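Local coordinates for protein DNA ligase (Aquifex aeolicus, PDB 3QWU) that probably joins nucleic acid strands in an ATP-dependent reaction, holding adenosine in a nucleotidyltransferase-type pocket and a calcium ion nearby, at residues A[74-79]-A[185-190]; A[86-91]-A[119-124]; A[317-322]-A[344-349]. One frame throughout, in Å; residues are numbered along the deposited sequence.

Interaction 1. Residues A[74-79]-A[185-190]; sequences PFWVEE and VEILGR. With ADN (adenosine), chain C; GOL (glycerol), chain E.
The indole of W76 carries R190 CB over one face of its six-membered ring, a CH-pi contact with CB 3.7 Å from the centroid, while I187 CG2 and the G189 carbonyl carbon come in obliquely. The guanidinium of R190, its plane turned 72° from the indole, receives P74 CB over one face, 3.2 Å above the plane, and has W76 NE1 at its edge. An arginine suits this place because its aliphatic part packs against the indole, while the guanidinium reaches D221 in a salt bridge.

Beneath these groups strand 187-191, outermost in a mixed sheet, pairs antiparallel with 75-80 by straight backbone bonds: V77 N to G189 O and L188 N to V77 O are each 2.8 Å, E79 N to E186 O is 3.0 Å. A beta bulge lets L188 slip in as the extra residue, so E78 faces I187. At G189 any CB would strike the preceding carbonyl O, and glycine answers this. Strand 75-80 leads into a KxDG sequence whose lysine, K80, bonds to the adenosine, consistent with the nucleotidyltransferase superfamily.

E79 O takes N6 of adenosine at 2.8 Å, and E78 OE1 adds a weak bond at 3.5 Å, with V185 CG2 against the same nitrogen. The E78 carboxylate also meets K219, K173 and Q170, and I187 CD1 closes on its OE2 at 3.2 Å. Two acceptors facing an amino donor are consistent with recognition of adenine, and the surrounding lysines would probably keep E78 ionised in its buried place.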
loop_
_atom_site.group_PDB
_atom_site.type_symbol
_atom_site.label_atom_id
_atom_site.label_comp_id
_atom_site.label_asym_id
_atom_site.label_seq_id
_atom_site.Cartn_x
_atom_site.Cartn_y
_atom_site.Cartn_z
ATOM N N PRO A 74 -2.449 11.750 -35.487
ATOM C CA PRO A 74 -3.243 12.648 -34.686
ATOM C C PRO A 74 -4.203 11.907 -33.787
ATOM O O PRO A 74 -4.527 10.719 -34.028
ATOM C CB PRO A 74 -4.060 13.412 -35.722
ATOM C CG PRO A 74 -3.293 13.309 -36.988
ATOM C CD PRO A 74 -2.629 11.983 -36.936
ATOM N N PHE A 75 -4.671 12.599 -32.754
ATOM C CA PHE A 75 -5.526 11.968 -31.802
ATOM C C PHE A 75 -6.572 12.918 -31.269
ATOM O O PHE A 75 -6.336 14.118 -31.054
ATOM C CB PHE A 75 -4.713 11.334 -30.644
ATOM C CG PHE A 75 -3.742 12.260 -30.044
ATOM C CD1 PHE A 75 -4.113 13.072 -28.988
ATOM C CD2 PHE A 75 -2.462 12.377 -30.570
ATOM C CE1 PHE A 75 -3.219 13.961 -28.444
ATOM C CE2 PHE A 75 -1.589 13.275 -30.060
ATOM C CZ PHE A 75 -1.957 14.075 -28.966
ATOM N N TRP A 76 -7.733 12.342 -31.037
ATOM C CA TRP A 76 -8.830 13.054 -30.428
ATOM C C TRP A 76 -8.692 13.032 -28.884
ATOM O O TRP A 76 -8.338 12.016 -28.291
ATOM C CB TRP A 76 -10.152 12.406 -30.858
ATOM C CG TRP A 76 -10.520 12.643 -32.304
ATOM C CD1 TRP A 76 -10.284 11.820 -33.353
ATOM C CD2 TRP A 76 -11.199 13.778 -32.831
ATOM N NE1 TRP A 76 -10.789 12.350 -34.502
ATOM C CE2 TRP A 76 -11.355 13.560 -34.217
ATOM C CE3 TRP A 76 -11.707 14.957 -32.266
ATOM C CZ2 TRP A 76 -11.982 14.474 -35.050
ATOM C CZ3 TRP A 76 -12.350 15.867 -33.103
ATOM C CH2 TRP A 76 -12.464 15.625 -34.481
ATOM N N VAL A 77 -9.012 14.152 -28.270
ATOM C CA VAL A 77 -8.953 14.302 -26.824
ATOM C C VAL A 77 -10.345 14.443 -26.334
ATOM O O VAL A 77 -11.072 15.293 -26.794
ATOM C CB VAL A 77 -8.109 15.484 -26.474
ATOM C CG1 VAL A 77 -8.139 15.772 -24.991
ATOM C CG2 VAL A 77 -6.649 15.184 -26.938
ATOM N N GLU A 78 -10.743 13.527 -25.471
ATOM C CA GLU A 78 -12.085 13.475 -24.873
ATOM C C GLU A 78 -12.020 13.596 -23.342
ATOM O O GLU A 78 -11.049 13.190 -22.753
ATOM C CB GLU A 78 -12.766 12.144 -25.198
ATOM C CG GLU A 78 -13.112 12.030 -26.620
ATOM C CD GLU A 78 -13.907 10.778 -26.929
ATOM O OE1 GLU A 78 -13.883 9.798 -26.148
ATOM O OE2 GLU A 78 -14.581 10.807 -27.963
ATOM N N GLU A 79 -13.072 14.125 -22.717
ATOM C CA GLU A 79 -13.126 14.208 -21.270
ATOM C C GLU A 79 -13.351 12.815 -20.692
ATOM O O GLU A 79 -14.169 12.053 -21.192
ATOM C CB GLU A 79 -14.236 15.124 -20.761
ATOM C CG GLU A 79 -14.285 15.120 -19.195
ATOM C CD GLU A 79 -15.448 15.922 -18.583
ATOM O OE1 GLU A 79 -16.269 16.437 -19.351
ATOM O OE2 GLU A 79 -15.533 16.037 -17.339
ATOM N N VAL A 185 -19.510 12.587 -24.001
ATOM C CA VAL A 185 -18.402 13.183 -23.236
ATOM C C VAL A 185 -17.985 14.407 -24.027
ATOM O O VAL A 185 -18.207 14.439 -25.236
ATOM C CB VAL A 185 -17.240 12.158 -23.038
ATOM C CG1 VAL A 185 -17.694 11.000 -22.116
ATOM C CG2 VAL A 185 -16.755 11.578 -24.374
ATOM N N GLU A 186 -17.477 15.448 -23.364
ATOM C CA GLU A 186 -16.998 16.641 -24.054
ATOM C C GLU A 186 -15.870 16.232 -24.983
ATOM O O GLU A 186 -15.016 15.450 -24.587
ATOM C CB GLU A 186 -16.498 17.721 -23.055
ATOM C CG GLU A 186 -15.735 18.902 -23.756
ATOM C CD GLU A 186 -15.286 20.027 -22.838
ATOM O OE1 GLU A 186 -15.322 19.842 -21.620
ATOM O OE2 GLU A 186 -14.868 21.111 -23.331
ATOM N N ILE A 187 -15.839 16.786 -26.215
ATOM C CA ILE A 187 -14.766 16.517 -27.150
ATOM C C ILE A 187 -13.929 17.772 -27.207
ATOM O O ILE A 187 -14.457 18.855 -27.508
ATOM C CB ILE A 187 -15.244 16.222 -28.537
ATOM C CG1 ILE A 187 -16.358 15.155 -28.566
ATOM C CG2 ILE A 187 -14.051 15.788 -29.439
ATOM C CD1 ILE A 187 -15.894 13.654 -28.661
ATOM N N LEU A 188 -12.627 17.651 -26.906
ATOM C CA LEU A 188 -11.738 18.824 -26.875
ATOM C C LEU A 188 -11.173 19.163 -28.240
ATOM O O LEU A 188 -10.861 20.325 -28.508
ATOM C CB LEU A 188 -10.587 18.622 -25.900
ATOM C CG LEU A 188 -10.927 18.730 -24.419
ATOM C CD1 LEU A 188 -11.599 20.100 -24.108
ATOM C CD2 LEU A 188 -11.759 17.510 -23.873
ATOM N N GLY A 189 -11.057 18.127 -29.080
ATOM C CA GLY A 189 -10.669 18.265 -30.455
ATOM C C GLY A 189 -9.626 17.227 -30.845
ATOM O O GLY A 189 -9.392 16.226 -30.131
ATOM N N ARG A 190 -9.023 17.472 -32.002
ATOM C CA ARG A 190 -8.098 16.573 -32.668
ATOM C C ARG A 190 -6.739 17.206 -32.646
ATOM O O ARG A 190 -6.587 18.356 -33.061
ATOM C CB ARG A 190 -8.544 16.396 -34.117
ATOM C CG ARG A 190 -7.699 15.457 -34.911
ATOM C CD ARG A 190 -8.386 15.158 -36.162
ATOM N NE ARG A 190 -7.833 13.998 -36.829
ATOM C CZ ARG A 190 -6.790 14.033 -37.630
ATOM N NH1 ARG A 190 -6.156 15.179 -37.839
ATOM N NH2 ARG A 190 -6.369 12.905 -38.205
HETATM O "O5'" ADN C . -10.587 2.675 -18.071
HETATM C "C5'" ADN C . -11.015 4.026 -18.250
HETATM C "C4'" ADN C . -12.466 4.165 -17.805
HETATM O "O4'" ADN C . -12.888 5.563 -17.781
HETATM C "C3'" ADN C . -13.400 3.459 -18.778
HETATM O "O3'" ADN C . -13.653 2.088 -18.482
HETATM C "C2'" ADN C . -14.668 4.306 -18.748
HETATM O "O2'" ADN C . -15.660 3.704 -17.933
HETATM C "C1'" ADN C . -14.274 5.663 -18.171
HETATM N N9 ADN C . -14.398 6.778 -19.122
HETATM C C8 ADN C . -14.863 8.003 -18.784
HETATM N N7 ADN C . -14.871 8.856 -19.837
HETATM C C5 ADN C . -14.358 8.142 -20.872
HETATM C C6 ADN C . -14.049 8.454 -22.271
HETATM N N6 ADN C . -14.331 9.712 -22.714
HETATM N N1 ADN C . -13.558 7.456 -23.068
HETATM C C2 ADN C . -13.293 6.218 -22.560
HETATM N N3 ADN C . -13.524 5.877 -21.259
HETATM C C4 ADN C . -14.057 6.780 -20.407
HETATM C C1 GOL E . -19.225 15.547 -20.098
HETATM O O1 GOL E . -17.923 15.220 -20.545
HETATM C C2 GOL E . -19.609 16.910 -20.648
HETATM O O2 GOL E . -20.826 16.805 -21.343
HETATM C C3 GOL E . -19.595 18.027 -19.599
HETATM O O3 GOL E . -20.713 18.911 -19.656
#

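Interaction 2. Residues A[86-91]-A[119-124]; sequences TRIFKY and RILDEN
Strand 86-91 and helix 119-123 cross at -49°, their axes 8.5 Å apart at their closest; the nearest CA atoms, of K90 and L121, are 6.3 Å apart. This is a helix laid on a face of an antiparallel sheet, in what is probably an RNA-ligase-type adenylation domain.

L121 is the apolar anchor. Its CG stands anti to the carbonyl carbon and its outer chain is extended, which lowers CD1 onto the strand backbone, 3.8 Å from F89 C. The same methyl lies 4.2 Å from I88 CG2, a looser touch, and the leucine also rests on L127 and I129 of the adjoining strand. A branched aliphatic residue suits this buried position because it can spread over peptide groups that are already engaged in sheet bonds.

K90 serves both halves of the contact. Its CB sits 4.1 Å from L121 CB, and the rest of the chain, CG anti to the backbone N and extended beyond, runs out to D122, near the C-terminal end of the short helix. There NZ forms a salt bridge of 2.8 Å with D122 OD1. The two side chains cross at about a right angle, and NZ meets OD1 from above the carboxylate plane, 37° out of it. Y95 OH bonds to the same oxygen, so OD1 is gripped twice. With an alanine in place of K90, the ammonium and its salt bridge to D122 would be gone, which would probably loosen the hold of strand on helix, although the CB contact with L121 would remain.

Where the helix ends, N124 turns its amide back upon the last turn: ND2 donates to I120 O at 2.8 Å, landing on a carbonyl lone pair, with that oxygen almost exactly in the amide plane.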
loop_
_atom_site.group_PDB
_atom_site.type_symbol
_atom_site.label_atom_id
_atom_site.label_comp_id
_atom_site.label_asym_id
_atom_site.label_seq_id
_atom_site.Cartn_x
_atom_site.Cartn_y
_atom_site.Cartn_z
ATOM N N THR A 86 -20.620 1.629 -18.542
ATOM C CA THR A 86 -21.744 0.834 -18.927
ATOM C C THR A 86 -21.739 0.506 -20.396
ATOM O O THR A 86 -21.253 1.288 -21.232
ATOM C CB THR A 86 -23.070 1.497 -18.560
ATOM O OG1 THR A 86 -24.050 0.451 -18.429
ATOM C CG2 THR A 86 -23.514 2.475 -19.637
ATOM N N ARG A 87 -22.272 -0.674 -20.687
ATOM C CA ARG A 87 -22.376 -1.187 -22.047
ATOM C C ARG A 87 -23.855 -1.524 -22.273
ATOM O O ARG A 87 -24.444 -2.278 -21.502
ATOM C CB ARG A 87 -21.493 -2.411 -22.188
ATOM C CG ARG A 87 -20.019 -2.093 -22.580
ATOM C CD ARG A 87 -19.191 -3.385 -22.510
ATOM N NE ARG A 87 -19.289 -3.904 -21.145
ATOM C CZ ARG A 87 -19.176 -5.178 -20.808
ATOM N NH1 ARG A 87 -18.910 -6.099 -21.725
ATOM N NH2 ARG A 87 -19.295 -5.540 -19.538
ATOM N N ILE A 88 -24.476 -0.889 -23.253
ATOM C CA ILE A 88 -25.912 -0.938 -23.393
ATOM C C ILE A 88 -26.255 -1.537 -24.752
ATOM O O ILE A 88 -25.689 -1.134 -25.769
ATOM C CB ILE A 88 -26.573 0.483 -23.262
ATOM C CG1 ILE A 88 -26.216 1.141 -21.887
ATOM C CG2 ILE A 88 -28.097 0.388 -23.420
ATOM C CD1 ILE A 88 -26.473 2.683 -21.803
ATOM N N PHE A 89 -27.206 -2.468 -24.756
ATOM C CA PHE A 89 -27.598 -3.156 -25.995
ATOM C C PHE A 89 -29.049 -3.602 -26.038
ATOM O O PHE A 89 -29.719 -3.697 -25.011
ATOM C CB PHE A 89 -26.727 -4.387 -26.227
ATOM C CG PHE A 89 -26.860 -5.427 -25.173
ATOM C CD1 PHE A 89 -26.098 -5.371 -24.039
ATOM C CD2 PHE A 89 -27.750 -6.469 -25.325
ATOM C CE1 PHE A 89 -26.233 -6.327 -23.077
ATOM C CE2 PHE A 89 -27.872 -7.432 -24.378
ATOM C CZ PHE A 89 -27.120 -7.363 -23.251
ATOM N N LYS A 90 -29.487 -3.966 -27.250
ATOM C CA LYS A 90 -30.837 -4.458 -27.490
ATOM C C LYS A 90 -30.874 -5.986 -27.611
ATOM O O LYS A 90 -30.063 -6.572 -28.318
ATOM C CB LYS A 90 -31.389 -3.795 -28.755
ATOM C CG LYS A 90 -32.898 -3.763 -28.788
ATOM C CD LYS A 90 -33.466 -3.228 -30.088
ATOM C CE LYS A 90 -34.999 -3.381 -30.039
ATOM N NZ LYS A 90 -35.684 -2.857 -31.206
ATOM N N TYR A 91 -31.811 -6.628 -26.913
ATOM C CA TYR A 91 -32.047 -8.065 -27.039
ATOM C C TYR A 91 -33.561 -8.243 -27.144
ATOM O O TYR A 91 -34.292 -7.887 -26.230
ATOM C CB TYR A 91 -31.493 -8.810 -25.812
ATOM C CG TYR A 91 -31.169 -10.317 -25.970
ATOM C CD1 TYR A 91 -31.661 -11.082 -27.013
ATOM C CD2 TYR A 91 -30.352 -10.955 -25.044
ATOM C CE1 TYR A 91 -31.311 -12.453 -27.141
ATOM C CE2 TYR A 91 -30.019 -12.316 -25.149
ATOM C CZ TYR A 91 -30.492 -13.057 -26.193
ATOM O OH TYR A 91 -30.133 -14.378 -26.234
ATOM N N ARG A 119 -33.879 4.677 -29.585
ATOM C CA ARG A 119 -34.178 4.649 -31.043
ATOM C C ARG A 119 -32.979 4.189 -31.861
ATOM O O ARG A 119 -33.110 3.343 -32.737
ATOM C CB ARG A 119 -34.568 6.069 -31.520
ATOM C CG ARG A 119 -35.223 6.195 -32.874
ATOM C CD ARG A 119 -35.762 7.631 -33.088
ATOM N NE ARG A 119 -35.102 8.342 -34.205
ATOM C CZ ARG A 119 -34.343 9.448 -34.113
ATOM N NH1 ARG A 119 -34.107 10.034 -32.935
ATOM N NH2 ARG A 119 -33.795 9.987 -35.217
ATOM N N ILE A 120 -31.809 4.757 -31.574
ATOM C CA ILE A 120 -30.544 4.314 -32.229
ATOM C C ILE A 120 -30.338 2.778 -32.255
ATOM O O ILE A 120 -29.938 2.212 -33.263
ATOM C CB ILE A 120 -29.315 5.006 -31.621
ATOM C CG1 ILE A 120 -28.023 4.552 -32.309
ATOM C CG2 ILE A 120 -29.187 4.701 -30.143
ATOM C CD1 ILE A 120 -26.774 5.284 -31.797
ATOM N N LEU A 121 -30.652 2.102 -31.172
ATOM C CA LEU A 121 -30.571 0.642 -31.156
ATOM C C LEU A 121 -31.715 0.051 -31.996
ATOM O O LEU A 121 -31.498 -0.860 -32.812
ATOM C CB LEU A 121 -30.572 0.070 -29.703
ATOM C CG LEU A 121 -29.387 0.511 -28.784
ATOM C CD1 LEU A 121 -29.457 -0.098 -27.380
ATOM C CD2 LEU A 121 -28.001 0.222 -29.417
ATOM N N ASP A 122 -32.923 0.569 -31.842
ATOM C CA ASP A 122 -34.019 0.087 -32.670
ATOM C C ASP A 122 -33.625 0.104 -34.145
ATOM O O ASP A 122 -33.947 -0.844 -34.880
ATOM C CB ASP A 122 -35.280 0.907 -32.458
ATOM C CG ASP A 122 -35.824 0.783 -31.045
ATOM O OD1 ASP A 122 -35.520 -0.224 -30.366
ATOM O OD2 ASP A 122 -36.542 1.696 -30.602
ATOM N N GLU A 123 -32.932 1.155 -34.574
ATOM C CA GLU A 123 -32.564 1.327 -35.979
ATOM C C GLU A 123 -31.236 0.676 -36.323
ATOM O O GLU A 123 -30.955 0.458 -37.466
ATOM C CB GLU A 123 -32.529 2.819 -36.370
ATOM C CG GLU A 123 -33.905 3.479 -36.144
ATOM C CD GLU A 123 -34.025 4.910 -36.646
ATOM O OE1 GLU A 123 -33.032 5.519 -37.072
ATOM O OE2 GLU A 123 -35.136 5.437 -36.618
ATOM N N ASN A 124 -30.421 0.384 -35.325
ATOM C CA ASN A 124 -29.123 -0.215 -35.507
ATOM C C ASN A 124 -28.927 -1.233 -34.386
ATOM O O ASN A 124 -28.117 -1.012 -33.506
ATOM C CB ASN A 124 -28.050 0.870 -35.434
ATOM C CG ASN A 124 -28.388 2.120 -36.307
ATOM O OD1 ASN A 124 -27.920 2.205 -37.445
ATOM N ND2 ASN A 124 -29.199 3.076 -35.768
#

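Interaction 3. Residues A[317-322]-A[344-349]; sequences IALLEL and WRLEFD
L320 overlaps the base of the F348 side chain: its CD2 lies 4.0 Å from F348 CB, and the two residues slide past one another in opposite directions. The methyl meets the ring obliquely. With CG anti to the carbonyl carbon, the leucine swings from the flank of its helix so that CD2 reaches the sheet, where it also comes within 4.2 Å of L346 CD2.

L319 points more directly at the strand. Its CG is anti to the backbone N, and CD2 divides its contacts, 4.1 Å from L346 CD2 and 4.2 Å from F348 CE1. The leucine pair L319 and L346 crosses obliquely, methyl to methyl. F348 has CG in the crowded position between the backbone N and the carbonyl carbon (chi1 71°), and the ring reaches in beside L319 and L320. All four residues are apolar, and the contact rests on methyl and ring surfaces at ordinary van der Waals distances.

Alternation along the strand explains the residue choice. L346 and F348 turn to the helix, whereas R345, E347 and D349 do not touch it and form salt bridges with E340 and E137, with R336, and with R335.

The axes of 317-322 and 344-349 run nearly parallel, 19° apart and 10.5 Å at closest approach. Helix 313-325 is the connection in a beta-alpha-beta crossover from strand 303-310 to the parallel strand 330-340, and the antiparallel strand 343-352 lies between those two. F310 and F306 of the first strand and V332 of the second extend the apolar layer, while P139, from a loop of the RNA-ligase-like region, touches both L319 and F348.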
loop_
_atom_site.group_PDB
_atom_site.type_symbol
_atom_site.label_atom_id
_atom_site.label_comp_id
_atom_site.label_asym_id
_atom_site.label_seq_id
_atom_site.Cartn_x
_atom_site.Cartn_y
_atom_site.Cartn_z
ATOM N N ILE A 317 -34.455 -3.933 -5.085
ATOM C CA ILE A 317 -34.171 -5.153 -4.321
ATOM C C ILE A 317 -33.096 -5.946 -5.051
ATOM O O ILE A 317 -32.138 -6.376 -4.429
ATOM C CB ILE A 317 -35.426 -6.043 -4.065
ATOM C CG1 ILE A 317 -36.343 -5.385 -3.014
ATOM C CG2 ILE A 317 -35.040 -7.489 -3.594
ATOM C CD1 ILE A 317 -35.890 -5.538 -1.548
ATOM N N ALA A 318 -33.235 -6.094 -6.373
ATOM C CA ALA A 318 -32.235 -6.802 -7.177
ATOM C C ALA A 318 -30.861 -6.133 -7.067
ATOM O O ALA A 318 -29.817 -6.833 -7.039
ATOM C CB ALA A 318 -32.668 -6.897 -8.633
ATOM N N LEU A 319 -30.839 -4.796 -6.980
ATOM C CA LEU A 319 -29.563 -4.106 -6.821
ATOM C C LEU A 319 -28.892 -4.438 -5.477
ATOM O O LEU A 319 -27.713 -4.739 -5.477
ATOM C CB LEU A 319 -29.673 -2.588 -6.999
ATOM C CG LEU A 319 -28.312 -1.951 -6.648
ATOM C CD1 LEU A 319 -27.343 -2.065 -7.853
ATOM C CD2 LEU A 319 -28.451 -0.546 -6.181
ATOM N N LEU A 320 -29.618 -4.347 -4.358
ATOM C CA LEU A 320 -29.098 -4.796 -3.042
ATOM C C LEU A 320 -28.514 -6.179 -3.112
ATOM O O LEU A 320 -27.421 -6.424 -2.587
ATOM C CB LEU A 320 -30.176 -4.825 -1.943
ATOM C CG LEU A 320 -30.703 -3.452 -1.509
ATOM C CD1 LEU A 320 -31.864 -3.602 -0.569
ATOM C CD2 LEU A 320 -29.633 -2.562 -0.886
ATOM N N GLU A 321 -29.256 -7.098 -3.728
ATOM C CA GLU A 321 -28.808 -8.495 -3.793
ATOM C C GLU A 321 -27.547 -8.605 -4.676
ATOM O O GLU A 321 -26.602 -9.346 -4.341
ATOM C CB GLU A 321 -29.956 -9.429 -4.228
ATOM C CG GLU A 321 -31.104 -9.494 -3.154
ATOM C CD GLU A 321 -32.276 -10.445 -3.486
ATOM O OE1 GLU A 321 -32.492 -10.795 -4.674
ATOM O OE2 GLU A 321 -33.007 -10.826 -2.536
ATOM N N LEU A 322 -27.488 -7.839 -5.766
ATOM C CA LEU A 322 -26.239 -7.811 -6.539
ATOM C C LEU A 322 -25.036 -7.337 -5.683
ATOM O O LEU A 322 -23.984 -7.985 -5.647
ATOM C CB LEU A 322 -26.363 -6.975 -7.816
ATOM C CG LEU A 322 -25.053 -7.004 -8.615
ATOM C CD1 LEU A 322 -24.686 -8.492 -8.923
ATOM C CD2 LEU A 322 -25.063 -6.108 -9.873
ATOM N N TRP A 344 -39.211 4.643 -6.696
ATOM C CA TRP A 344 -38.800 4.086 -5.417
ATOM C C TRP A 344 -37.421 4.654 -5.030
ATOM O O TRP A 344 -36.455 4.466 -5.766
ATOM C CB TRP A 344 -38.770 2.577 -5.535
ATOM C CG TRP A 344 -40.135 2.058 -5.650
ATOM C CD1 TRP A 344 -40.875 1.895 -6.797
ATOM C CD2 TRP A 344 -40.984 1.679 -4.569
ATOM N NE1 TRP A 344 -42.121 1.405 -6.487
ATOM C CE2 TRP A 344 -42.219 1.269 -5.130
ATOM C CE3 TRP A 344 -40.819 1.637 -3.174
ATOM C CZ2 TRP A 344 -43.279 0.817 -4.351
ATOM C CZ3 TRP A 344 -41.884 1.180 -2.392
ATOM C CH2 TRP A 344 -43.099 0.779 -2.985
ATOM N N ARG A 345 -37.333 5.371 -3.913
ATOM C CA ARG A 345 -36.039 5.864 -3.426
ATOM C C ARG A 345 -35.300 4.801 -2.595
ATOM O O ARG A 345 -35.884 4.216 -1.673
ATOM C CB ARG A 345 -36.223 7.130 -2.599
ATOM C CG ARG A 345 -35.041 7.505 -1.771
ATOM C CD ARG A 345 -33.889 7.888 -2.618
ATOM N NE ARG A 345 -34.170 9.108 -3.345
ATOM C CZ ARG A 345 -33.323 9.717 -4.152
ATOM N NH1 ARG A 345 -32.118 9.211 -4.386
ATOM N NH2 ARG A 345 -33.695 10.834 -4.751
ATOM N N LEU A 346 -34.049 4.514 -2.948
ATOM C CA LEU A 346 -33.228 3.590 -2.155
ATOM C C LEU A 346 -32.070 4.320 -1.490
ATOM O O LEU A 346 -31.366 5.114 -2.128
ATOM C CB LEU A 346 -32.667 2.466 -2.995
ATOM C CG LEU A 346 -31.799 1.446 -2.251
ATOM C CD1 LEU A 346 -32.611 0.635 -1.229
ATOM C CD2 LEU A 346 -31.174 0.548 -3.280
ATOM N N GLU A 347 -31.883 4.047 -0.203
ATOM C CA GLU A 347 -30.705 4.515 0.522
ATOM C C GLU A 347 -30.100 3.313 1.173
ATOM O O GLU A 347 -30.815 2.532 1.773
ATOM C CB GLU A 347 -31.063 5.513 1.639
ATOM C CG GLU A 347 -31.625 6.850 1.201
ATOM C CD GLU A 347 -31.717 7.848 2.353
ATOM O OE1 GLU A 347 -31.037 7.676 3.391
ATOM O OE2 GLU A 347 -32.479 8.829 2.205
ATOM N N PHE A 348 -28.787 3.164 1.102
ATOM C CA PHE A 348 -28.168 2.016 1.745
ATOM C C PHE A 348 -26.737 2.288 2.161
ATOM O O PHE A 348 -26.087 3.210 1.659
ATOM C CB PHE A 348 -28.271 0.760 0.853
ATOM C CG PHE A 348 -27.398 0.798 -0.361
ATOM C CD1 PHE A 348 -27.865 1.328 -1.556
ATOM C CD2 PHE A 348 -26.099 0.262 -0.328
ATOM C CE1 PHE A 348 -27.041 1.359 -2.703
ATOM C CE2 PHE A 348 -25.281 0.286 -1.465
ATOM C CZ PHE A 348 -25.734 0.848 -2.640
ATOM N N ASP A 349 -26.270 1.453 3.088
ATOM C CA ASP A 349 -24.957 1.569 3.634
ATOM C C ASP A 349 -24.024 0.452 3.139
ATOM O O ASP A 349 -24.436 -0.712 3.055
ATOM C CB ASP A 349 -25.074 1.545 5.157
ATOM C CG ASP A 349 -25.732 2.824 5.727
ATOM O OD1 ASP A 349 -25.829 3.869 5.010
ATOM O OD2 ASP A 349 -26.115 2.799 6.928
#

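Along the chain, interaction 1 spans interaction 2, whose segments both fall between its own, and interaction 3 follows in series. The first two lie in the RNA-ligase-like region, their centres about 24 Å apart, on different sheets: strand 75-80 is followed directly by strand 84-91, so the chain passes from one sheet to the other beside the adenosine pocket. Interaction 1 supplies part of that pocket, whereas interaction 2 fastens a short helix to the second sheet. Interaction 3 belongs to the C-terminal region, about 36 Å from interaction 1, across the chain's centre, and about 26 Å from interaction 2, centre to centre. The regions are distinct, though P139 and E137 of the first touch the second.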